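Local structure of cortical-lytic enzyme (5JIP) at residues F37-A42 / P174-M179; S43-G48 / V86-Q91; A72-K77 / D90-V95; K80-A85 / I131-D136; T125-W130 / G156-F161. The protein is a family 25 glycoside hydrolase (muramidase) that takes part in hydrolysing the spore cortex during germination, probably through a lysozyme-like activity on peptidoglycan. One frame throughout, in Å; residues are numbered along the deposited sequence.

All five contacts belong to the glycoside hydrolase family 25 part of the chain, a curled beta/alpha barrel. Contact 1 lies inside it, joining strands 38-44 and 175-178, and along the chain its loop encloses the other four. Contact 3 sets strand 70-75, the neighbour of strand 38-44, against helix 83-100; contact 2, with its centre about 5 Å from that of contact 3, joins the end of strand 38-44 to the same helix. Contact 4 packs helix 83-100 on helix 124-142. That helix reaches the turn after helix 152-157 in contact 5, whose centre is about 13 Å from that of contact 4. Together they lead from barrel interior through strand-helix packing to the outer helices.

Contact 1: F37-A42 / P174-M179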
# COMPACT_ATOMS: atom_id res chain seq x y z
N PHE A 37 0.11 19.71 -14.46
CA PHE A 37 1.03 20.03 -13.38
C PHE A 37 2.05 20.98 -13.95
O PHE A 37 2.23 21.06 -15.17
CB PHE A 37 1.72 18.76 -12.81
CG PHE A 37 2.48 17.97 -13.87
CD1 PHE A 37 3.75 18.36 -14.28
CD2 PHE A 37 1.90 16.87 -14.46
CE1 PHE A 37 4.43 17.66 -15.25
CE2 PHE A 37 2.57 16.16 -15.43
CZ PHE A 37 3.85 16.55 -15.83
N ILE A 38 2.73 21.71 -13.05
CA ILE A 38 3.87 22.54 -13.42
C ILE A 38 4.99 22.31 -12.40
O ILE A 38 4.77 22.46 -11.19
CB ILE A 38 3.54 24.05 -13.48
CG1 ILE A 38 2.50 24.33 -14.55
CG2 ILE A 38 4.80 24.87 -13.72
CD1 ILE A 38 1.94 25.73 -14.47
N TYR A 39 6.19 22.03 -12.89
CA TYR A 39 7.40 22.04 -12.07
C TYR A 39 8.18 23.34 -12.23
O TYR A 39 8.26 23.89 -13.33
CB TYR A 39 8.31 20.86 -12.42
CG TYR A 39 8.09 19.69 -11.47
CD1 TYR A 39 8.55 19.72 -10.16
CD2 TYR A 39 7.41 18.56 -11.90
CE1 TYR A 39 8.35 18.65 -9.31
CE2 TYR A 39 7.19 17.49 -11.04
CZ TYR A 39 7.64 17.54 -9.76
OH TYR A 39 7.37 16.44 -8.96
N LEU A 40 8.71 23.85 -11.11
CA LEU A 40 9.49 25.08 -11.03
C LEU A 40 10.85 24.78 -10.42
O LEU A 40 10.97 23.95 -9.53
CB LEU A 40 8.81 26.13 -10.14
CG LEU A 40 7.31 26.39 -10.38
CD1 LEU A 40 6.75 27.27 -9.25
CD2 LEU A 40 7.12 27.01 -11.75
N ARG A 41 11.87 25.49 -10.87
CA ARG A 41 13.11 25.52 -10.11
C ARG A 41 12.89 26.31 -8.83
O ARG A 41 12.47 27.48 -8.86
CB ARG A 41 14.26 26.13 -10.91
CG ARG A 41 15.59 26.07 -10.11
CD ARG A 41 16.82 26.40 -10.98
NE ARG A 41 16.90 27.82 -11.29
CZ ARG A 41 17.99 28.41 -11.79
NH1 ARG A 41 19.06 27.68 -12.08
NH2 ARG A 41 18.00 29.73 -11.99
N ALA A 42 13.20 25.69 -7.71
CA ALA A 42 13.24 26.38 -6.43
C ALA A 42 14.60 26.99 -6.18
O ALA A 42 14.69 28.15 -5.77
CB ALA A 42 12.90 25.43 -5.29
N PRO A 174 11.32 7.69 -6.95
CA PRO A 174 10.60 8.02 -8.19
C PRO A 174 11.58 8.62 -9.17
O PRO A 174 12.44 9.42 -8.79
CB PRO A 174 9.53 9.03 -7.74
CG PRO A 174 9.39 8.82 -6.28
CD PRO A 174 10.78 8.40 -5.79
N LEU A 175 11.44 8.23 -10.44
CA LEU A 175 12.32 8.67 -11.52
C LEU A 175 11.61 9.60 -12.49
O LEU A 175 10.59 9.25 -13.10
CB LEU A 175 12.89 7.48 -12.29
CG LEU A 175 13.77 7.83 -13.48
CD1 LEU A 175 15.03 8.52 -13.04
CD2 LEU A 175 14.07 6.57 -14.25
N TRP A 176 12.20 10.77 -12.67
CA TRP A 176 11.86 11.70 -13.74
C TRP A 176 13.02 11.66 -14.74
O TRP A 176 14.11 12.19 -14.48
CB TRP A 176 11.63 13.07 -13.14
CG TRP A 176 11.30 14.20 -14.07
CD1 TRP A 176 11.08 14.16 -15.42
CD2 TRP A 176 11.14 15.55 -13.67
NE1 TRP A 176 10.79 15.42 -15.88
CE2 TRP A 176 10.84 16.30 -14.83
CE3 TRP A 176 11.26 16.21 -12.45
CZ2 TRP A 176 10.65 17.68 -14.80
CZ3 TRP A 176 11.05 17.58 -12.41
CH2 TRP A 176 10.76 18.30 -13.58
N ILE A 177 12.81 10.97 -15.85
CA ILE A 177 13.90 10.71 -16.78
C ILE A 177 13.77 11.64 -17.97
O ILE A 177 12.68 11.85 -18.51
CB ILE A 177 13.96 9.24 -17.24
CG1 ILE A 177 15.26 9.01 -18.01
CG2 ILE A 177 12.72 8.88 -18.06
CD1 ILE A 177 15.56 7.56 -18.30
N ALA A 178 14.90 12.21 -18.37
CA ALA A 178 14.97 13.02 -19.57
C ALA A 178 15.55 12.18 -20.70
O ALA A 178 16.64 11.61 -20.55
CB ALA A 178 15.83 14.26 -19.33
N MET A 179 14.83 12.09 -21.81
CA MET A 179 15.33 11.51 -23.04
C MET A 179 14.61 12.21 -24.18
O MET A 179 13.40 11.99 -24.37
CB MET A 179 15.10 10.01 -23.12
CG MET A 179 15.75 9.45 -24.40
SD MET A 179 15.03 7.90 -24.79
CE MET A 179 13.45 8.43 -25.45
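Y39 and W176 face each other from two strands that are not neighbours, and their CA atoms, the nearest pair between 37-42 and 174-179, are still 11.4 Å apart. No backbone hydrogen bond crosses such a gap; two large aromatic side chains bridge it instead. The indole of W176 leaves its strand with CG anti to the backbone N (chi1 178°), which carries its six-membered ring far from the main chain. There CZ3 lies over the centre of one face of the Y39 ring, 3.7 Å above its plane. The neighbouring W176 CH2 touches Y39 CG at 3.7 Å. The ring planes are inclined at 34°, and the rings overlap only in part, each running past the other. Strands 38-44 and 175-178 belong to one sheet whose eight principal strands close into a ring, the barrel of this family 25 hydrolase, so the pair fills part of the barrel interior. M147 and M201 pack against both aromatic residues. Tyrosine and tryptophan fit this place because each offers a broad apolar surface while its polar atom finds a partner: Y39 OH is hydrogen-bonded to F109 O, and W176 NE1 to N220 OD1. Y149 meets W176 edge-to-face, and a buffer molecule, probably from the crystallisation liquor, is bound close to the indole.

Contact 2: S43-G48 / V86-Q91; sequences SGSGTG and VIQADQ
S45 and Q88 turn toward each other with similar first torsions: S45 OG (chi1 -62°) and Q88 CG (chi1 -76°) each lie anti to their own carbonyl carbon, beside the backbone N. Beyond CG the glutamine runs extended, so that its amide reaches from helix 83-100 to the turn at the end of strand 38-44. S45 OG then sits 3.6 Å from Q88 CD, with S45 CB 3.8 Å from Q88 OE1. This is packing of a small hydroxymethyl group against the amide, without a hydrogen bond between them. One helical turn further on, Q91 takes part through water. A water is hydrogen-bonded to S45 OG at 2.8 Å and donates to Q91 OE1 at 3.1 Å, linking serine and helix. The strand breaks off here into a type I beta turn from S45 to G48, closed by G48 N to S45 O at 3.0 Å; the positive phi of G48, 106°, is easily adopted by glycine. A short serine on the turn meets a long glutamine from the helix, which suits the gap between the backbones, 7.9 Å from S45 CA to Q88 CA. The Q88 amide is already held by H74 NE2, bonded to its OE1, and by K77 O, bonded to its NE2; it therefore packs on S45 without bonding it, and the serine hydroxyl reaches the helix through the water to Q91.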
# COMPACT_ATOMS: atom_id res chain seq x y z
N SER A 43 15.65 26.20 -6.40
CA SER A 43 16.99 26.57 -5.96
C SER A 43 17.99 25.80 -6.79
O SER A 43 17.64 24.89 -7.55
CB SER A 43 17.22 26.28 -4.47
OG SER A 43 16.92 24.91 -4.16
N GLY A 44 19.25 26.15 -6.61
CA GLY A 44 20.31 25.48 -7.33
C GLY A 44 21.66 25.92 -6.82
O GLY A 44 21.82 27.02 -6.30
N SER A 45 22.62 25.02 -6.94
CA SER A 45 24.00 25.24 -6.53
C SER A 45 24.95 25.15 -7.72
O SER A 45 26.17 25.05 -7.52
CB SER A 45 24.35 24.21 -5.44
OG SER A 45 23.51 24.37 -4.29
N GLY A 46 24.41 25.19 -8.93
CA GLY A 46 25.20 25.03 -10.14
C GLY A 46 26.25 26.10 -10.34
O GLY A 46 27.25 25.87 -11.02
N THR A 47 26.04 27.29 -9.77
CA THR A 47 27.03 28.35 -9.89
C THR A 47 28.13 28.27 -8.84
O THR A 47 29.03 29.13 -8.86
CB THR A 47 26.37 29.75 -9.81
OG1 THR A 47 25.93 30.00 -8.47
CG2 THR A 47 25.22 29.88 -10.80
N GLY A 48 28.09 27.28 -7.93
CA GLY A 48 29.07 27.14 -6.88
C GLY A 48 28.58 27.52 -5.50
O GLY A 48 29.25 27.20 -4.51
N VAL A 86 23.92 17.06 2.72
CA VAL A 86 23.08 17.48 3.83
C VAL A 86 22.82 18.98 3.75
O VAL A 86 21.69 19.44 3.96
CB VAL A 86 23.74 17.10 5.17
CG1 VAL A 86 22.94 17.60 6.34
CG2 VAL A 86 23.91 15.60 5.25
N ILE A 87 23.86 19.77 3.47
CA ILE A 87 23.68 21.22 3.37
C ILE A 87 22.69 21.57 2.28
O ILE A 87 21.80 22.42 2.47
CB ILE A 87 25.03 21.91 3.14
CG1 ILE A 87 25.86 21.82 4.41
CG2 ILE A 87 24.83 23.36 2.67
CD1 ILE A 87 27.32 22.11 4.17
N GLN A 88 22.86 20.99 1.09
CA GLN A 88 21.96 21.33 -0.00
C GLN A 88 20.55 20.85 0.28
O GLN A 88 19.59 21.57 -0.02
CB GLN A 88 22.48 20.78 -1.31
CG GLN A 88 23.65 21.60 -1.84
CD GLN A 88 24.27 21.03 -3.08
OE1 GLN A 88 23.58 20.73 -4.06
NE2 GLN A 88 25.59 20.91 -3.05
N ALA A 89 20.40 19.67 0.87
CA ALA A 89 19.05 19.23 1.23
C ALA A 89 18.41 20.19 2.23
O ALA A 89 17.23 20.56 2.08
CB ALA A 89 19.07 17.81 1.81
N ASP A 90 19.16 20.63 3.24
CA ASP A 90 18.59 21.57 4.19
C ASP A 90 18.24 22.89 3.53
O ASP A 90 17.23 23.51 3.88
CB ASP A 90 19.55 21.82 5.35
CG ASP A 90 19.60 20.66 6.35
OD1 ASP A 90 18.78 19.72 6.27
OD2 ASP A 90 20.47 20.69 7.22
N GLN A 91 19.06 23.35 2.58
CA GLN A 91 18.78 24.61 1.89
C GLN A 91 17.53 24.50 1.04
O GLN A 91 16.70 25.42 1.01
CB GLN A 91 19.97 25.00 1.01
CG GLN A 91 21.21 25.46 1.79
CD GLN A 91 22.47 25.52 0.92
OE1 GLN A 91 22.59 24.80 -0.07
NE2 GLN A 91 23.42 26.36 1.30
O HOH W 1 25.02 24.65 -1.92

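Contact 3: A72-K77 / D90-V95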
# COMPACT_ATOMS: atom_id res chain seq x y z
N ALA A 72 8.59 21.63 -7.14
CA ALA A 72 9.82 22.35 -7.45
C ALA A 72 11.04 21.46 -7.31
O ALA A 72 11.04 20.45 -6.59
CB ALA A 72 9.96 23.57 -6.55
N TYR A 73 12.12 21.89 -7.97
CA TYR A 73 13.35 21.14 -7.98
C TYR A 73 14.53 21.99 -7.50
O TYR A 73 14.49 23.23 -7.51
CB TYR A 73 13.65 20.56 -9.36
CG TYR A 73 13.90 21.53 -10.48
CD1 TYR A 73 15.15 22.13 -10.67
CD2 TYR A 73 12.90 21.83 -11.39
CE1 TYR A 73 15.36 23.00 -11.70
CE2 TYR A 73 13.11 22.71 -12.43
CZ TYR A 73 14.34 23.29 -12.58
OH TYR A 73 14.53 24.17 -13.61
N HIS A 74 15.55 21.27 -7.05
CA HIS A 74 16.86 21.82 -6.71
C HIS A 74 17.90 21.31 -7.69
O HIS A 74 18.04 20.09 -7.89
CB HIS A 74 17.27 21.41 -5.29
CG HIS A 74 18.68 21.77 -4.95
ND1 HIS A 74 19.07 23.07 -4.70
CD2 HIS A 74 19.79 21.01 -4.82
CE1 HIS A 74 20.36 23.08 -4.42
NE2 HIS A 74 20.83 21.85 -4.50
N PHE A 75 18.69 22.22 -8.26
CA PHE A 75 19.79 21.82 -9.15
C PHE A 75 20.99 21.46 -8.29
O PHE A 75 21.58 22.31 -7.61
CB PHE A 75 20.14 22.90 -10.16
CG PHE A 75 21.20 22.47 -11.12
CD1 PHE A 75 22.54 22.59 -10.81
CD2 PHE A 75 20.84 21.91 -12.33
CE1 PHE A 75 23.51 22.17 -11.70
CE2 PHE A 75 21.81 21.48 -13.22
CZ PHE A 75 23.14 21.63 -12.91
N ALA A 76 21.36 20.18 -8.33
CA ALA A 76 22.38 19.65 -7.43
C ALA A 76 23.79 20.05 -7.87
O ALA A 76 24.08 20.19 -9.07
CB ALA A 76 22.28 18.15 -7.40
N LYS A 77 24.67 20.23 -6.89
CA LYS A 77 26.11 20.21 -7.15
C LYS A 77 26.76 19.12 -6.30
O LYS A 77 27.16 19.36 -5.15
CB LYS A 77 26.76 21.57 -6.88
CG LYS A 77 28.16 21.60 -7.51
CD LYS A 77 28.73 23.00 -7.67
CE LYS A 77 30.07 22.95 -8.45
NZ LYS A 77 29.91 22.62 -9.94
N ASP A 90 19.16 20.63 3.24
CA ASP A 90 18.59 21.57 4.19
C ASP A 90 18.24 22.89 3.53
O ASP A 90 17.23 23.51 3.88
CB ASP A 90 19.55 21.82 5.35
CG ASP A 90 19.60 20.66 6.35
OD1 ASP A 90 18.78 19.72 6.27
OD2 ASP A 90 20.47 20.69 7.22
N GLN A 91 19.06 23.35 2.58
CA GLN A 91 18.78 24.61 1.89
C GLN A 91 17.53 24.50 1.04
O GLN A 91 16.70 25.42 1.01
CB GLN A 91 19.97 25.00 1.01
CG GLN A 91 21.21 25.46 1.79
CD GLN A 91 22.47 25.52 0.92
OE1 GLN A 91 22.59 24.80 -0.07
NE2 GLN A 91 23.42 26.36 1.30
N PHE A 92 17.39 23.39 0.33
CA PHE A 92 16.20 23.14 -0.49
C PHE A 92 14.94 23.12 0.37
O PHE A 92 13.93 23.74 0.01
CB PHE A 92 16.42 21.82 -1.23
CG PHE A 92 15.34 21.44 -2.21
CD1 PHE A 92 14.68 22.39 -2.98
CD2 PHE A 92 15.02 20.10 -2.39
CE1 PHE A 92 13.71 22.01 -3.89
CE2 PHE A 92 14.05 19.72 -3.30
CZ PHE A 92 13.39 20.67 -4.05
N ILE A 93 14.99 22.44 1.51
CA ILE A 93 13.87 22.38 2.45
C ILE A 93 13.45 23.78 2.86
O ILE A 93 12.26 24.09 2.96
CB ILE A 93 14.26 21.52 3.67
CG1 ILE A 93 14.32 20.05 3.26
CG2 ILE A 93 13.29 21.72 4.84
CD1 ILE A 93 15.01 19.16 4.28
N ASP A 94 14.42 24.63 3.15
CA ASP A 94 14.16 26.01 3.53
C ASP A 94 13.50 26.77 2.38
O ASP A 94 12.45 27.39 2.56
CB ASP A 94 15.49 26.64 3.97
CG ASP A 94 15.41 28.12 4.34
OD1 ASP A 94 14.33 28.73 4.34
OD2 ASP A 94 16.49 28.68 4.64
N VAL A 95 14.07 26.68 1.17
CA VAL A 95 13.51 27.43 0.04
C VAL A 95 12.10 26.96 -0.28
O VAL A 95 11.20 27.78 -0.53
CB VAL A 95 14.43 27.32 -1.19
CG1 VAL A 95 13.81 27.98 -2.44
CG2 VAL A 95 15.74 27.97 -0.87
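F92 points from helix 83-100 onto strand 70-75, within the beta-alpha-beta unit that runs on to strand 111-113 and forms part of the barrel wall. The strand and helix segments run roughly antiparallel, at 147°, with their axes 9.4 Å apart. Along the helix segment, F92 carries the contact. Its first torsion swings the ring away from its own backbone N, so that it extends down to the strand and meets three consecutive residues. H74 CB lies over the centre of the F92 face, 3.6 Å from the centroid and 13° off the normal, a CH-pi contact. The imidazole beyond turns from segment 90-95, its plane at 35° to the phenyl ring; its ND1 is hydrogen-bonded to S43 OG and its NE2 to Q88 OE1, one turn earlier on the helix. A phenyl suits this place because it is flat enough to lie against a strand, with A42 and F138 also packing on it. Toward the tip of the ring, F92 CE1 is 3.7 Å from Y73 C, and F92 CZ meets A72 O at 3.5 Å, with the carbonyl oxygen at the ring's edge, in its plane.

Contact 4: K80-A85 / I131-D136; sequences KDLDSA and IDRFRD
The R133 guanidinium carries L82 on one face: L82 CB stands 3.9 Å above its plane, offset toward the rim, and L82 CD1 is 3.8 Å from R133 NH1. The F134 ring is approached obliquely by A85 O, which lies 3.4 Å from F134 CD2, while the R135 guanidinium has the D132 carboxylate at its edge, in plane. L82 and R133 cross at about a right angle. Bends at chi2 (65°) and chi3 (58°) fold the arginine back over the leucine, and its aliphatic part goes to alanine, with R133 CG 3.7 Å from A85 CB. At A85 and F134 the helices 83-100 and 124-142 come very close, CA to CA 4.7 Å, and the single methyl of alanine suits so close an approach. The turn leading into helix 83-100 carries a capping bond, D83 N to D81 OD1 at 3.0 Å, and S84 OG donates to D81 O while also bonding W130 NE1. Elsewhere on helix 124-142, R135 grips one oxygen side-on, its NE and NH2 both donating to D132 OD1, with the NH2 bond at 2.7 Å. D136 OD1 adds a long, charge-only pairing with R135 NE, and D172 takes R135 NH1. Between the helices, then, packing is mostly apolar but includes carbonyl oxygens, and D83 lies near enough that its charge may weakly favour that of R133. The R135 network gathers opposite charges that would probably favour ionised aspartates; K280 of the second subunit, salt-bridged to D132 and D136, links the two chains here.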
# COMPACT_ATOMS: atom_id res chain seq x y z
N LYS A 80 32.61 14.93 -3.59
CA LYS A 80 33.09 13.82 -2.77
C LYS A 80 32.79 14.03 -1.29
O LYS A 80 32.87 13.07 -0.51
CB LYS A 80 34.61 13.63 -2.95
CG LYS A 80 35.04 13.26 -4.36
CD LYS A 80 36.54 12.96 -4.46
CE LYS A 80 36.96 12.92 -5.92
NZ LYS A 80 38.37 12.50 -6.09
N ASP A 81 32.46 15.25 -0.89
CA ASP A 81 32.16 15.53 0.51
C ASP A 81 30.66 15.37 0.73
O ASP A 81 29.86 16.13 0.19
CB ASP A 81 32.64 16.92 0.91
CG ASP A 81 32.27 17.27 2.32
OD1 ASP A 81 31.88 16.35 3.07
OD2 ASP A 81 32.35 18.45 2.69
N LEU A 82 30.28 14.38 1.54
CA LEU A 82 28.86 14.10 1.72
C LEU A 82 28.16 15.14 2.59
O LEU A 82 26.94 15.25 2.52
CB LEU A 82 28.68 12.69 2.29
CG LEU A 82 29.09 11.53 1.38
CD1 LEU A 82 28.92 10.23 2.15
CD2 LEU A 82 28.29 11.49 0.08
N ASP A 83 28.91 15.93 3.37
CA ASP A 83 28.29 17.01 4.13
C ASP A 83 27.57 17.98 3.21
O ASP A 83 26.62 18.64 3.64
CB ASP A 83 29.31 17.80 4.96
CG ASP A 83 29.91 16.98 6.07
OD1 ASP A 83 29.28 15.98 6.47
OD2 ASP A 83 31.00 17.35 6.56
N SER A 84 28.05 18.14 1.97
CA SER A 84 27.40 19.09 1.06
C SER A 84 26.04 18.58 0.61
O SER A 84 25.18 19.39 0.21
CB SER A 84 28.28 19.37 -0.17
OG SER A 84 28.45 18.23 -0.97
N ALA A 85 25.80 17.27 0.68
CA ALA A 85 24.47 16.75 0.36
C ALA A 85 23.48 17.12 1.46
O ALA A 85 22.33 17.48 1.17
CB ALA A 85 24.51 15.24 0.16
N ILE A 131 23.82 11.51 -3.85
CA ILE A 131 22.38 11.57 -4.06
C ILE A 131 21.64 10.89 -2.92
O ILE A 131 20.67 11.42 -2.38
CB ILE A 131 22.03 10.93 -5.41
CG1 ILE A 131 22.69 11.71 -6.53
CG2 ILE A 131 20.50 10.79 -5.56
CD1 ILE A 131 22.56 11.01 -7.86
N ASP A 132 22.09 9.69 -2.55
CA ASP A 132 21.45 8.90 -1.51
C ASP A 132 21.47 9.64 -0.17
O ASP A 132 20.51 9.57 0.60
CB ASP A 132 22.20 7.57 -1.43
CG ASP A 132 21.37 6.45 -0.82
OD1 ASP A 132 20.12 6.53 -0.81
OD2 ASP A 132 21.99 5.47 -0.37
N ARG A 133 22.56 10.35 0.13
CA ARG A 133 22.62 11.11 1.36
C ARG A 133 21.65 12.28 1.33
O ARG A 133 20.98 12.57 2.33
CB ARG A 133 24.05 11.62 1.59
CG ARG A 133 24.18 12.62 2.75
CD ARG A 133 23.86 11.99 4.11
NE ARG A 133 24.73 10.84 4.38
CZ ARG A 133 25.90 10.91 5.01
NH1 ARG A 133 26.62 9.81 5.20
NH2 ARG A 133 26.36 12.08 5.46
N PHE A 134 21.58 12.96 0.19
CA PHE A 134 20.61 14.03 0.00
C PHE A 134 19.20 13.50 0.21
O PHE A 134 18.42 14.05 1.00
CB PHE A 134 20.77 14.63 -1.39
CG PHE A 134 19.92 15.88 -1.63
CD1 PHE A 134 18.54 15.79 -1.80
CD2 PHE A 134 20.51 17.13 -1.70
CE1 PHE A 134 17.76 16.94 -2.02
CE2 PHE A 134 19.74 18.29 -1.93
CZ PHE A 134 18.37 18.19 -2.09
N ARG A 135 18.89 12.37 -0.42
CA ARG A 135 17.59 11.73 -0.23
C ARG A 135 17.31 11.41 1.24
O ARG A 135 16.20 11.67 1.75
CB ARG A 135 17.52 10.47 -1.09
CG ARG A 135 16.24 9.66 -0.95
CD ARG A 135 16.44 8.47 -0.06
NE ARG A 135 17.32 7.49 -0.71
CZ ARG A 135 16.92 6.47 -1.46
NH1 ARG A 135 15.64 6.24 -1.66
NH2 ARG A 135 17.83 5.65 -2.01
N ASP A 136 18.28 10.83 1.95
CA ASP A 136 18.05 10.47 3.35
C ASP A 136 17.75 11.70 4.20
O ASP A 136 16.83 11.69 5.03
CB ASP A 136 19.27 9.72 3.92
CG ASP A 136 19.39 8.30 3.40
OD1 ASP A 136 18.42 7.77 2.81
OD2 ASP A 136 20.47 7.70 3.59

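Contact 5: T125-W130 / G156-F161; sequences TELVNW and GLYDDF
L127 has the largest buried area here, and its CD2 methyl does most of the touching. A chi1 of 178° and the branching at CG place CD2 toward the turn, where it settles over the centre of one face of the Y158 ring in a CH-pi contact. Leucine and tyrosine cross at about a right angle, with L127 CB 4.0 Å from Y158 CE1. The same L127 CD2 also reaches F161, 4.2 Å from CE1, so one methyl serves two rings. V128, next along the helix, meets F161 alone: its CG2 is 4.3 Å from F161 CG and 4.2 Å from F161 O. V128 and F161 are also the closer pair in the backbone, 6.9 Å between CA atoms. F161 can lie beside Y158 because the chain curls sharply after helix 152-157; D159, D160 and F161 all have positive phi, and F161 N bonds back to Y158 O at 2.9 Å. In this curl Y158 CB sits at the edge of the F161 ring, in its plane. F154 packs on L127 and F161 from helix 152-157, while Y158 buries its ring but gives its hydroxyl to P117 O. Aliphatic residues on one helix thus meet aromatic ones on a turn: helix 124-142, which precedes strand 147-151, packs on the turn that follows helix 152-157, on the outside of the beta/alpha barrel.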
# COMPACT_ATOMS: atom_id res chain seq x y z
N THR A 125 30.12 5.32 -7.39
CA THR A 125 29.83 5.18 -5.97
C THR A 125 29.75 6.55 -5.31
O THR A 125 28.85 6.81 -4.51
CB THR A 125 30.89 4.32 -5.27
OG1 THR A 125 30.95 3.03 -5.88
CG2 THR A 125 30.59 4.17 -3.77
N GLU A 126 30.68 7.44 -5.64
CA GLU A 126 30.67 8.75 -5.02
C GLU A 126 29.43 9.54 -5.41
O GLU A 126 28.82 10.20 -4.56
CB GLU A 126 31.95 9.51 -5.39
CG GLU A 126 33.20 8.94 -4.72
CD GLU A 126 34.48 9.52 -5.26
OE1 GLU A 126 34.56 9.78 -6.48
OE2 GLU A 126 35.42 9.70 -4.44
N LEU A 127 29.05 9.50 -6.69
CA LEU A 127 27.88 10.27 -7.13
C LEU A 127 26.62 9.72 -6.48
O LEU A 127 25.82 10.47 -5.90
CB LEU A 127 27.76 10.25 -8.64
CG LEU A 127 26.55 10.98 -9.23
CD1 LEU A 127 26.59 12.44 -8.88
CD2 LEU A 127 26.48 10.85 -10.75
N VAL A 128 26.43 8.41 -6.53
CA VAL A 128 25.22 7.81 -5.98
C VAL A 128 25.18 8.01 -4.46
O VAL A 128 24.12 8.30 -3.91
CB VAL A 128 25.11 6.33 -6.39
CG1 VAL A 128 23.99 5.63 -5.64
CG2 VAL A 128 24.88 6.16 -7.91
N ASN A 129 26.30 7.81 -3.75
CA ASN A 129 26.33 8.08 -2.32
C ASN A 129 25.88 9.51 -2.01
O ASN A 129 25.19 9.75 -1.01
CB ASN A 129 27.72 7.84 -1.76
CG ASN A 129 28.01 6.38 -1.53
OD1 ASN A 129 27.15 5.51 -1.73
ND2 ASN A 129 29.23 6.10 -1.10
N TRP A 130 26.29 10.48 -2.84
CA TRP A 130 25.89 11.87 -2.60
C TRP A 130 24.39 12.05 -2.77
O TRP A 130 23.72 12.64 -1.92
CB TRP A 130 26.67 12.79 -3.54
CG TRP A 130 26.48 14.22 -3.21
CD1 TRP A 130 27.30 15.01 -2.45
CD2 TRP A 130 25.39 15.05 -3.62
NE1 TRP A 130 26.78 16.28 -2.36
CE2 TRP A 130 25.61 16.33 -3.07
CE3 TRP A 130 24.24 14.84 -4.39
CZ2 TRP A 130 24.72 17.41 -3.29
CZ3 TRP A 130 23.37 15.89 -4.60
CH2 TRP A 130 23.62 17.17 -4.05
N GLY A 156 24.01 6.87 -18.29
CA GLY A 156 24.96 6.06 -19.04
C GLY A 156 26.41 6.40 -18.74
O GLY A 156 27.28 5.53 -18.79
N LEU A 157 26.69 7.66 -18.42
CA LEU A 157 28.04 8.05 -18.03
C LEU A 157 28.45 7.40 -16.73
O LEU A 157 29.65 7.27 -16.45
CB LEU A 157 28.13 9.56 -17.85
CG LEU A 157 28.32 10.44 -19.05
CD1 LEU A 157 28.27 11.87 -18.54
CD2 LEU A 157 29.64 10.16 -19.73
N TYR A 158 27.50 7.06 -15.88
CA TYR A 158 27.77 6.58 -14.54
C TYR A 158 27.37 5.11 -14.39
O TYR A 158 26.88 4.68 -13.36
CB TYR A 158 27.06 7.45 -13.51
CG TYR A 158 27.79 8.74 -13.29
CD1 TYR A 158 28.88 8.80 -12.43
CD2 TYR A 158 27.42 9.90 -13.97
CE1 TYR A 158 29.57 9.98 -12.23
CE2 TYR A 158 28.10 11.09 -13.78
CZ TYR A 158 29.17 11.13 -12.90
OH TYR A 158 29.85 12.29 -12.69
N ASP A 159 27.59 4.34 -15.46
CA ASP A 159 27.45 2.88 -15.41
C ASP A 159 26.03 2.49 -15.03
O ASP A 159 25.83 1.56 -14.24
CB ASP A 159 28.42 2.26 -14.40
CG ASP A 159 29.87 2.35 -14.83
OD1 ASP A 159 30.20 1.86 -15.93
OD2 ASP A 159 30.66 2.91 -14.05
N ASP A 160 25.03 3.19 -15.56
CA ASP A 160 23.65 2.82 -15.27
C ASP A 160 23.32 3.07 -13.80
O ASP A 160 22.35 2.50 -13.29
CB ASP A 160 23.42 1.34 -15.62
CG ASP A 160 21.99 1.03 -16.08
OD1 ASP A 160 21.32 1.93 -16.61
OD2 ASP A 160 21.55 -0.14 -15.94
N PHE A 161 24.11 3.87 -13.10
CA PHE A 161 23.96 4.08 -11.66
C PHE A 161 24.08 2.77 -10.88
O PHE A 161 23.57 2.63 -9.77
CB PHE A 161 22.62 4.75 -11.32
CG PHE A 161 22.58 6.22 -11.56
CD1 PHE A 161 23.66 6.91 -12.12
CD2 PHE A 161 21.47 6.95 -11.18
CE1 PHE A 161 23.60 8.30 -12.32
CE2 PHE A 161 21.41 8.31 -11.38
CZ PHE A 161 22.48 8.98 -11.96